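Local atomic coordinates of formate-dependent phosphoribosylglycinamide formyltransferase (Mycobacterium tuberculosis H37Rv, PDB entry 6KHR), a protein that belongs to the ATP-grasp superfamily of enzymes and pairs with a second copy of itself. Residues 75-78 / 79-82; 258-261 / 262-265; 314-317 / 318-322. All coordinates share one frame; numbering follows the deposited sequence.

Contact 1 (75-78 / 79-82); sequences MTDA and EELT
D77 caps the opening turn of helix 78-88 by presenting one carboxylate oxygen, OD1, to two backbone N-H groups. OD1 lies 3.4 Å from E80 N, whose N-H points almost straight at it (177°), and 3.3 Å from E79 N, which approaches at a much more bent angle. Both bonds are weak, but they share one acceptor and define the N-cap. The D77 side chain reaches them because CG is turned opposite the backbone N (chi1 -168°), swinging the carboxylate round to the start of the helix. Its flank rests on E80, with D77 CG 3.6 Å from E80 CB. The two chains cross at a slant, their carboxylate planes only 20° apart, and D77 OD2 keeps 4.7 Å from E80 OE1; the N-H groups of the first turn probably ease the cost of these like charges. E80 OE1 also makes a weak hydrogen bond to T74 N. Behind the cap the helix backbone takes over: L81 N donates to D77 O at 2.8 Å, and T82 N to A78 O at 3.2 Å. T82 OG1 also turns to A78 O, at a distance too short to be trusted. On the inner side, L81 CD2 comes 3.8 Å from M75 O. M75 packs on V55 and D56 of strand 51-56, while L81 meets A104 and L105 of helix 102-109. The turn thus opens the helical leg of a beta-alpha-beta crossover that runs from strand 69-72 to strand 92-95 of the parallel sheet.

Contact 2 (258-261 / 262-265); sequences ESWQ and PQKL
A cis peptide bond between Q261 and P262 brings their CA atoms within 2.9 Å and turns the chain sharply as it leaves strand 256-261. W260 and Q263, on either side of this pair, send their side chains the same way, and the indole NE1 donates to Q263 OE1 at 3.1 Å with a nearly straight bond (165°). The amide oxygen sits at the edge of the indole, in the ring plane, whereas NE1 is tilted 32° from the plane of the carbonyl that receives it. A bend at chi2 of Q263 (61°) folds its amide back toward the ring. The other end of that amide is held as well: NE2 donates to K264 O at 2.7 Å, in the carbonyl plane and on a lone pair, so both ends of the group are fixed. R403 adds a cation-pi contact to W260. The CB of Q261 sets off away from the turn, and its amide bonds to S320, Q321 and A245 O. With both central residues extended around a cis proline, W260 to Q263 form a type VIb turn, here closing a strand of the eight-stranded antiparallel sheet.

Contact 3 (314-317 / 318-322); sequences AWVT and VRSQR
T317 and Q321 are brought alongside each other by their first torsions: T317 has OG1 between its backbone N and carbonyl carbon (chi1 58°), which places CG2 beside the N, and Q321 has CG beside its own N (chi1 -52°) with an extended chain beyond. The Q321 amide therefore lies along the T317 methyl, NE2 being 3.5 Å from CG2, and its oxygen is held by Q261 NE2. T317 OG1, turned the other way, donates to A314 O, which also accepts from T317 N. Among the backbone bonds, V316 O carries two donors, R319 N at 3.1 Å and S320 N at 3.0 Å, the former above the carbonyl plane and the latter within it. S320 OG comes 2.7 Å from the same oxygen, but the geometry leaves open whether its proton goes there or to Q261 OE1. Q321 N reaches T317 O at 3.2 Å in a nearly straight bond (165°) as the chain leaves the helix. On another side W315 and V318 run side by side: V318 CG2 touches the indole at CE3, 3.8 Å away, and V318 N donates to W315 O. F326 meets the same indole edge-to-face, while R319 pairs with D381 and with E327 of the second subunit, so one side of this turn faces the subunit interface. Bonds to the third and to the fourth residue back are mixed, as in a very short helix of little more than one turn, here linking strand 300-307 to helix 325-334 in this ATP-grasp protein.

In the fold
Along the chain the three contacts come in order, 1, 2, then 3. Contact 1 belongs to the five-stranded parallel sheet and its helices; contacts 2 and 3 lie in the ATP-grasp domain, on the opposite side of the chain's centre. Between centres, contact 1 is about 39 Å from contact 2 and about 34 Å from contact 3, with nearest atoms about 25 and 17 Å apart. Contacts 2 and 3 are neighbours, centres about 11 Å apart, joined where the amide of Q261 meets S320 and Q321. That junction ties the end of strand 256-261 to the short helix 317-320; R319 on it and R322 just after it reach the second subunit.

Contact 1 (75-78 / 79-82)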
ATOM      1  N   MET A  75      14.013 -22.807  -7.956  1.00 93.98           N
ATOM      2  CA  MET A  75      14.030 -21.942  -9.130  1.00 96.57           C
ATOM      3  C   MET A  75      15.401 -21.895  -9.791  1.00100.16           C
ATOM      4  O   MET A  75      15.494 -21.596 -10.988  1.00 97.29           O
ATOM      5  CB  MET A  75      13.566 -20.549  -8.724  1.00 86.03           C
ATOM      6  CG  MET A  75      12.192 -20.579  -8.095  1.00 77.78           C
ATOM      7  SD  MET A  75      11.594 -18.951  -7.644  1.00 79.74           S
ATOM      8  CE  MET A  75      12.771 -18.519  -6.358  1.00 80.91           C
ATOM      9  N   THR A  76      16.451 -22.190  -9.035  1.00101.36           N
ATOM     10  CA  THR A  76      17.799 -22.376  -9.568  1.00 95.33           C
ATOM     11  C   THR A  76      17.961 -23.731 -10.249  1.00 96.59           C
ATOM     12  O   THR A  76      19.008 -24.365 -10.129  1.00 98.15           O
ATOM     13  CB  THR A  76      18.806 -22.213  -8.435  1.00 89.79           C
ATOM     14  OG1 THR A  76      18.601 -23.244  -7.464  1.00 96.04           O
ATOM     15  CG2 THR A  76      18.630 -20.863  -7.744  1.00 80.56           C
ATOM     16  N   ASP A  77      16.930 -24.202 -10.944  1.00 91.85           N
ATOM     17  CA  ASP A  77      16.971 -25.463 -11.681  1.00 92.30           C
ATOM     18  C   ASP A  77      16.295 -25.220 -13.022  1.00 80.33           C
ATOM     19  O   ASP A  77      15.074 -25.036 -13.079  1.00 75.88           O
ATOM     20  CB  ASP A  77      16.276 -26.586 -10.912  1.00104.64           C
ATOM     21  CG  ASP A  77      16.551 -27.957 -11.500  1.00110.85           C
ATOM     22  OD1 ASP A  77      16.703 -28.072 -12.736  1.00110.29           O
ATOM     23  OD2 ASP A  77      16.612 -28.928 -10.720  1.00111.12           O
ATOM     24  N   ALA A  78      17.088 -25.230 -14.097  1.00 72.94           N
ATOM     25  CA  ALA A  78      16.576 -24.786 -15.388  1.00 68.33           C
ATOM     26  C   ALA A  78      15.505 -25.729 -15.915  1.00 74.67           C
ATOM     27  O   ALA A  78      14.533 -25.281 -16.530  1.00 83.78           O
ATOM     28  CB  ALA A  78      17.721 -24.650 -16.387  1.00 63.08           C
ATOM     29  N   GLU A  79      15.665 -27.031 -15.685  1.00 84.56           N
ATOM     30  CA  GLU A  79      14.634 -27.986 -16.074  1.00 99.14           C
ATOM     31  C   GLU A  79      13.388 -27.821 -15.220  1.00 98.68           C
ATOM     32  O   GLU A  79      12.276 -27.679 -15.746  1.00102.95           O
ATOM     33  CB  GLU A  79      15.173 -29.413 -15.949  1.00112.50           C
ATOM     34  CG  GLU A  79      16.371 -29.731 -16.830  1.00127.82           C
ATOM     35  CD  GLU A  79      15.970 -30.240 -18.207  1.00142.27           C
ATOM     36  OE1 GLU A  79      14.839 -29.936 -18.640  1.00146.32           O
ATOM     37  OE2 GLU A  79      16.779 -30.948 -18.852  1.00147.21           O
ATOM     38  N   GLU A  80      13.560 -27.837 -13.893  1.00 94.76           N
ATOM     39  CA  GLU A  80      12.424 -27.801 -12.974  1.00 91.39           C
ATOM     40  C   GLU A  80      11.642 -26.502 -13.097  1.00 95.77           C
ATOM     41  O   GLU A  80      10.407 -26.507 -13.040  1.00101.49           O
ATOM     42  CB  GLU A  80      12.909 -27.987 -11.536  1.00104.37           C
ATOM     43  CG  GLU A  80      12.618 -29.362 -10.958  1.00125.19           C
ATOM     44  CD  GLU A  80      12.313 -29.328  -9.464  1.00144.97           C
ATOM     45  OE1 GLU A  80      12.386 -28.233  -8.856  1.00154.48           O
ATOM     46  OE2 GLU A  80      11.991 -30.397  -8.899  1.00147.98           O
ATOM     47  N   LEU A  81      12.342 -25.376 -13.247  1.00 93.31           N
ATOM     48  CA  LEU A  81      11.649 -24.107 -13.437  1.00 84.68           C
ATOM     49  C   LEU A  81      10.891 -24.087 -14.755  1.00 71.24           C
ATOM     50  O   LEU A  81       9.739 -23.645 -14.813  1.00 77.96           O
ATOM     51  CB  LEU A  81      12.642 -22.946 -13.377  1.00 89.64           C
ATOM     52  CG  LEU A  81      12.027 -21.563 -13.576  1.00 88.78           C
ATOM     53  CD1 LEU A  81      11.052 -21.266 -12.443  1.00 79.41           C
ATOM     54  CD2 LEU A  81      13.110 -20.490 -13.689  1.00 94.53           C
ATOM     55  N   THR A  82      11.509 -24.582 -15.820  1.00 70.92           N
ATOM     56  CA  THR A  82      10.910 -24.436 -17.143  1.00 80.99           C
ATOM     57  C   THR A  82       9.648 -25.278 -17.275  1.00 87.68           C
ATOM     58  O   THR A  82       8.681 -24.858 -17.923  1.00 85.40           O
ATOM     59  CB  THR A  82      11.935 -24.799 -18.220  1.00 80.08           C
ATOM     60  OG1 THR A  82      13.092 -23.964 -18.076  1.00 77.06           O
ATOM     61  CG2 THR A  82      11.348 -24.589 -19.598  1.00 80.65           C
TER

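Contact 2 (258-261 / 262-265)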
ATOM      1  N   GLU A 258      18.557   3.302   6.328  1.00 39.13           N
ATOM      2  CA  GLU A 258      17.767   4.528   6.353  1.00 36.83           C
ATOM      3  C   GLU A 258      17.632   5.071   4.936  1.00 37.26           C
ATOM      4  O   GLU A 258      18.594   5.085   4.177  1.00 38.75           O
ATOM      5  CB  GLU A 258      18.393   5.596   7.255  1.00 30.10           C
ATOM      6  CG  GLU A 258      17.566   6.889   7.338  1.00 40.39           C
ATOM      7  CD  GLU A 258      18.261   8.047   8.085  1.00 50.59           C
ATOM      8  OE1 GLU A 258      19.461   7.940   8.417  1.00 53.23           O
ATOM      9  OE2 GLU A 258      17.599   9.080   8.337  1.00 45.61           O
ATOM     10  N   SER A 259      16.432   5.496   4.573  1.00 33.94           N
ATOM     11  CA  SER A 259      16.219   6.157   3.297  1.00 27.46           C
ATOM     12  C   SER A 259      15.282   7.333   3.520  1.00 35.03           C
ATOM     13  O   SER A 259      14.658   7.468   4.580  1.00 26.04           O
ATOM     14  CB  SER A 259      15.650   5.197   2.238  1.00 30.41           C
ATOM     15  OG  SER A 259      14.303   4.852   2.516  1.00 31.26           O
ATOM     16  N   TRP A 260      15.171   8.178   2.497  1.00 25.31           N
ATOM     17  CA  TRP A 260      14.376   9.395   2.575  1.00 30.88           C
ATOM     18  C   TRP A 260      14.221   9.943   1.155  1.00 31.85           C
ATOM     19  O   TRP A 260      15.054   9.677   0.281  1.00 24.74           O
ATOM     20  CB  TRP A 260      15.020  10.435   3.536  1.00 25.57           C
ATOM     21  CG  TRP A 260      16.437  10.856   3.137  1.00 31.69           C
ATOM     22  CD1 TRP A 260      16.778  11.866   2.270  1.00 31.94           C
ATOM     23  CD2 TRP A 260      17.684  10.265   3.565  1.00 36.83           C
ATOM     24  NE1 TRP A 260      18.149  11.947   2.142  1.00 38.99           N
ATOM     25  CE2 TRP A 260      18.733  10.977   2.913  1.00 45.11           C
ATOM     26  CE3 TRP A 260      18.023   9.201   4.418  1.00 33.25           C
ATOM     27  CZ2 TRP A 260      20.093  10.663   3.096  1.00 25.68           C
ATOM     28  CZ3 TRP A 260      19.397   8.889   4.606  1.00 38.79           C
ATOM     29  CH2 TRP A 260      20.401   9.627   3.951  1.00 37.63           C
ATOM     30  N   GLN A 261      13.151  10.717   0.948  1.00 27.62           N
ATOM     31  CA  GLN A 261      12.714  11.183  -0.366  1.00 24.80           C
ATOM     32  C   GLN A 261      11.948  12.481  -0.163  1.00 33.97           C
ATOM     33  O   GLN A 261      11.036  12.513   0.673  1.00 37.41           O
ATOM     34  CB  GLN A 261      11.815  10.161  -1.060  1.00 29.20           C
ATOM     35  CG  GLN A 261      11.504  10.486  -2.488  1.00 38.69           C
ATOM     36  CD  GLN A 261      10.434   9.573  -3.089  1.00 47.96           C
ATOM     37  OE1 GLN A 261       9.408   9.292  -2.459  1.00 54.73           O
ATOM     38  NE2 GLN A 261      10.672   9.107  -4.315  1.00 33.63           N
ATOM     39  N   PRO A 262      12.275  13.551  -0.892  1.00 39.88           N
ATOM     40  CA  PRO A 262      13.338  13.624  -1.890  1.00 38.29           C
ATOM     41  C   PRO A 262      14.696  14.032  -1.323  1.00 33.91           C
ATOM     42  O   PRO A 262      14.754  14.788  -0.368  1.00 37.35           O
ATOM     43  CB  PRO A 262      12.824  14.704  -2.846  1.00 27.32           C
ATOM     44  CG  PRO A 262      12.018  15.640  -1.974  1.00 27.37           C
ATOM     45  CD  PRO A 262      11.561  14.834  -0.766  1.00 43.57           C
ATOM     46  N   GLN A 263      15.767  13.504  -1.911  1.00 40.43           N
ATOM     47  CA  GLN A 263      17.109  14.033  -1.712  1.00 33.37           C
ATOM     48  C   GLN A 263      17.329  15.209  -2.657  1.00 33.32           C
ATOM     49  O   GLN A 263      17.184  15.062  -3.874  1.00 35.18           O
ATOM     50  CB  GLN A 263      18.145  12.947  -1.978  1.00 26.47           C
ATOM     51  CG  GLN A 263      19.563  13.499  -2.082  1.00 24.63           C
ATOM     52  CD  GLN A 263      20.003  14.192  -0.801  1.00 34.90           C
ATOM     53  OE1 GLN A 263      20.021  13.578   0.284  1.00 29.34           O
ATOM     54  NE2 GLN A 263      20.336  15.484  -0.907  1.00 31.68           N
ATOM     55  N   LYS A 264      17.682  16.376  -2.116  1.00 38.01           N
ATOM     56  CA  LYS A 264      17.921  17.534  -2.973  1.00 44.13           C
ATOM     57  C   LYS A 264      19.217  17.357  -3.772  1.00 41.95           C
ATOM     58  O   LYS A 264      20.229  16.863  -3.264  1.00 36.09           O
ATOM     59  CB  LYS A 264      17.974  18.828  -2.151  1.00 54.60           C
ATOM     60  CG  LYS A 264      19.181  18.955  -1.192  1.00 87.94           C
ATOM     61  CD  LYS A 264      20.433  19.602  -1.850  1.00101.07           C
ATOM     62  CE  LYS A 264      21.730  18.865  -1.464  1.00 96.07           C
ATOM     63  NZ  LYS A 264      22.872  19.054  -2.407  1.00 83.39           N
ATOM     64  N   LEU A 265      19.177  17.763  -5.033  1.00 31.20           N
ATOM     65  CA  LEU A 265      20.350  17.794  -5.878  1.00 36.37           C
ATOM     66  C   LEU A 265      20.407  19.139  -6.584  1.00 44.28           C
ATOM     67  O   LEU A 265      19.378  19.778  -6.834  1.00 49.46           O
ATOM     68  CB  LEU A 265      20.326  16.656  -6.905  1.00 39.75           C
ATOM     69  CG  LEU A 265      20.235  15.248  -6.322  1.00 38.64           C
ATOM     70  CD1 LEU A 265      20.139  14.226  -7.420  1.00 42.59           C
ATOM     71  CD2 LEU A 265      21.461  14.983  -5.471  1.00 37.84           C
TER

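Contact 3 (314-317 / 318-322)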
ATOM      1  N   ALA A 314      13.599   1.740  -1.658  1.00 31.65           N
ATOM      2  CA  ALA A 314      12.320   2.139  -2.239  1.00 40.06           C
ATOM      3  C   ALA A 314      11.170   2.127  -1.226  1.00 44.77           C
ATOM      4  O   ALA A 314      10.131   2.738  -1.500  1.00 34.21           O
ATOM      5  CB  ALA A 314      11.981   1.223  -3.419  1.00 41.07           C
ATOM      6  N   TRP A 315      11.332   1.446  -0.077  1.00 38.52           N
ATOM      7  CA  TRP A 315      10.248   1.307   0.898  1.00 36.56           C
ATOM      8  C   TRP A 315       9.641   2.642   1.313  1.00 42.55           C
ATOM      9  O   TRP A 315       8.459   2.698   1.664  1.00 39.24           O
ATOM     10  CB  TRP A 315      10.742   0.589   2.157  1.00 36.41           C
ATOM     11  CG  TRP A 315      10.641  -0.879   2.062  1.00 36.40           C
ATOM     12  CD1 TRP A 315      11.664  -1.759   1.894  1.00 29.26           C
ATOM     13  CD2 TRP A 315       9.437  -1.659   2.111  1.00 39.16           C
ATOM     14  NE1 TRP A 315      11.175  -3.035   1.845  1.00 34.70           N
ATOM     15  CE2 TRP A 315       9.813  -3.005   1.968  1.00 34.39           C
ATOM     16  CE3 TRP A 315       8.084  -1.348   2.280  1.00 46.77           C
ATOM     17  CZ2 TRP A 315       8.888  -4.038   1.980  1.00 34.23           C
ATOM     18  CZ3 TRP A 315       7.166  -2.376   2.307  1.00 47.83           C
ATOM     19  CH2 TRP A 315       7.574  -3.710   2.158  1.00 42.84           C
ATOM     20  N   VAL A 316      10.429   3.720   1.303  1.00 39.51           N
ATOM     21  CA  VAL A 316       9.878   5.026   1.668  1.00 36.76           C
ATOM     22  C   VAL A 316       8.692   5.384   0.786  1.00 32.70           C
ATOM     23  O   VAL A 316       7.764   6.068   1.239  1.00 36.33           O
ATOM     24  CB  VAL A 316      10.976   6.118   1.607  1.00 35.11           C
ATOM     25  CG1 VAL A 316      11.548   6.248   0.199  1.00 39.50           C
ATOM     26  CG2 VAL A 316      10.441   7.449   2.044  1.00 34.69           C
ATOM     27  N   THR A 317       8.677   4.902  -0.469  1.00 37.15           N
ATOM     28  CA  THR A 317       7.641   5.302  -1.419  1.00 43.71           C
ATOM     29  C   THR A 317       6.255   4.848  -0.979  1.00 44.88           C
ATOM     30  O   THR A 317       5.269   5.509  -1.339  1.00 37.52           O
ATOM     31  CB  THR A 317       7.948   4.793  -2.845  1.00 35.60           C
ATOM     32  OG1 THR A 317       8.072   3.364  -2.859  1.00 39.10           O
ATOM     33  CG2 THR A 317       9.234   5.434  -3.396  1.00 25.08           C
ATOM     34  N   VAL A 318       6.169   3.792  -0.151  1.00 45.89           N
ATOM     35  CA  VAL A 318       4.870   3.298   0.316  1.00 41.29           C
ATOM     36  C   VAL A 318       4.053   4.431   0.923  1.00 41.20           C
ATOM     37  O   VAL A 318       2.820   4.436   0.829  1.00 42.11           O
ATOM     38  CB  VAL A 318       5.061   2.120   1.307  1.00 31.97           C
ATOM     39  CG1 VAL A 318       3.777   1.794   2.021  1.00 28.30           C
ATOM     40  CG2 VAL A 318       5.572   0.878   0.580  1.00 27.41           C
ATOM     41  N   ARG A 319       4.724   5.436   1.503  1.00 36.01           N
ATOM     42  CA  ARG A 319       4.036   6.587   2.072  1.00 36.63           C
ATOM     43  C   ARG A 319       4.389   7.925   1.442  1.00 37.72           C
ATOM     44  O   ARG A 319       3.635   8.883   1.638  1.00 43.35           O
ATOM     45  CB  ARG A 319       4.305   6.698   3.585  1.00 37.04           C
ATOM     46  CG  ARG A 319       3.599   5.665   4.433  1.00 26.62           C
ATOM     47  CD  ARG A 319       2.100   5.871   4.333  1.00 31.68           C
ATOM     48  NE  ARG A 319       1.366   4.762   4.919  1.00 52.03           N
ATOM     49  CZ  ARG A 319       0.108   4.468   4.618  1.00 69.79           C
ATOM     50  NH1 ARG A 319      -0.547   5.212   3.735  1.00 75.43           N
ATOM     51  NH2 ARG A 319      -0.497   3.435   5.196  1.00 70.98           N
ATOM     52  N   SER A 320       5.498   8.039   0.708  1.00 33.72           N
ATOM     53  CA  SER A 320       5.883   9.362   0.213  1.00 31.03           C
ATOM     54  C   SER A 320       5.411   9.655  -1.205  1.00 25.86           C
ATOM     55  O   SER A 320       5.398  10.826  -1.604  1.00 31.92           O
ATOM     56  CB  SER A 320       7.396   9.539   0.273  1.00 33.68           C
ATOM     57  OG  SER A 320       8.044   8.381  -0.213  1.00 42.46           O
ATOM     58  N   GLN A 321       5.018   8.644  -1.968  1.00 25.86           N
ATOM     59  CA  GLN A 321       4.538   8.848  -3.328  1.00 29.64           C
ATOM     60  C   GLN A 321       3.073   8.472  -3.427  1.00 26.41           C
ATOM     61  O   GLN A 321       2.613   7.582  -2.718  1.00 26.47           O
ATOM     62  CB  GLN A 321       5.316   8.002  -4.351  1.00 37.96           C
ATOM     63  CG  GLN A 321       6.813   8.141  -4.287  1.00 47.89           C
ATOM     64  CD  GLN A 321       7.488   7.708  -5.560  1.00 44.37           C
ATOM     65  OE1 GLN A 321       8.304   8.440  -6.101  1.00 52.15           O
ATOM     66  NE2 GLN A 321       7.152   6.512  -6.049  1.00 34.31           N
ATOM     67  N   ARG A 322       2.353   9.149  -4.332  1.00 26.76           N
ATOM     68  CA  ARG A 322       1.012   8.710  -4.708  1.00 28.39           C
ATOM     69  C   ARG A 322       0.983   7.212  -5.022  1.00 32.39           C
ATOM     70  O   ARG A 322       0.157   6.470  -4.486  1.00 45.32           O
ATOM     71  CB  ARG A 322       0.513   9.526  -5.904  1.00 28.88           C
ATOM     72  CG  ARG A 322      -0.985   9.471  -6.118  1.00 33.22           C
ATOM     73  CD  ARG A 322      -1.408  10.204  -7.402  1.00 37.14           C
ATOM     74  NE  ARG A 322      -1.155   9.382  -8.589  1.00 45.02           N
ATOM     75  CZ  ARG A 322      -2.023   8.542  -9.164  1.00 36.84           C
ATOM     76  NH1 ARG A 322      -3.239   8.365  -8.692  1.00 30.01           N
ATOM     77  NH2 ARG A 322      -1.661   7.869 -10.241  1.00 55.13           N
TER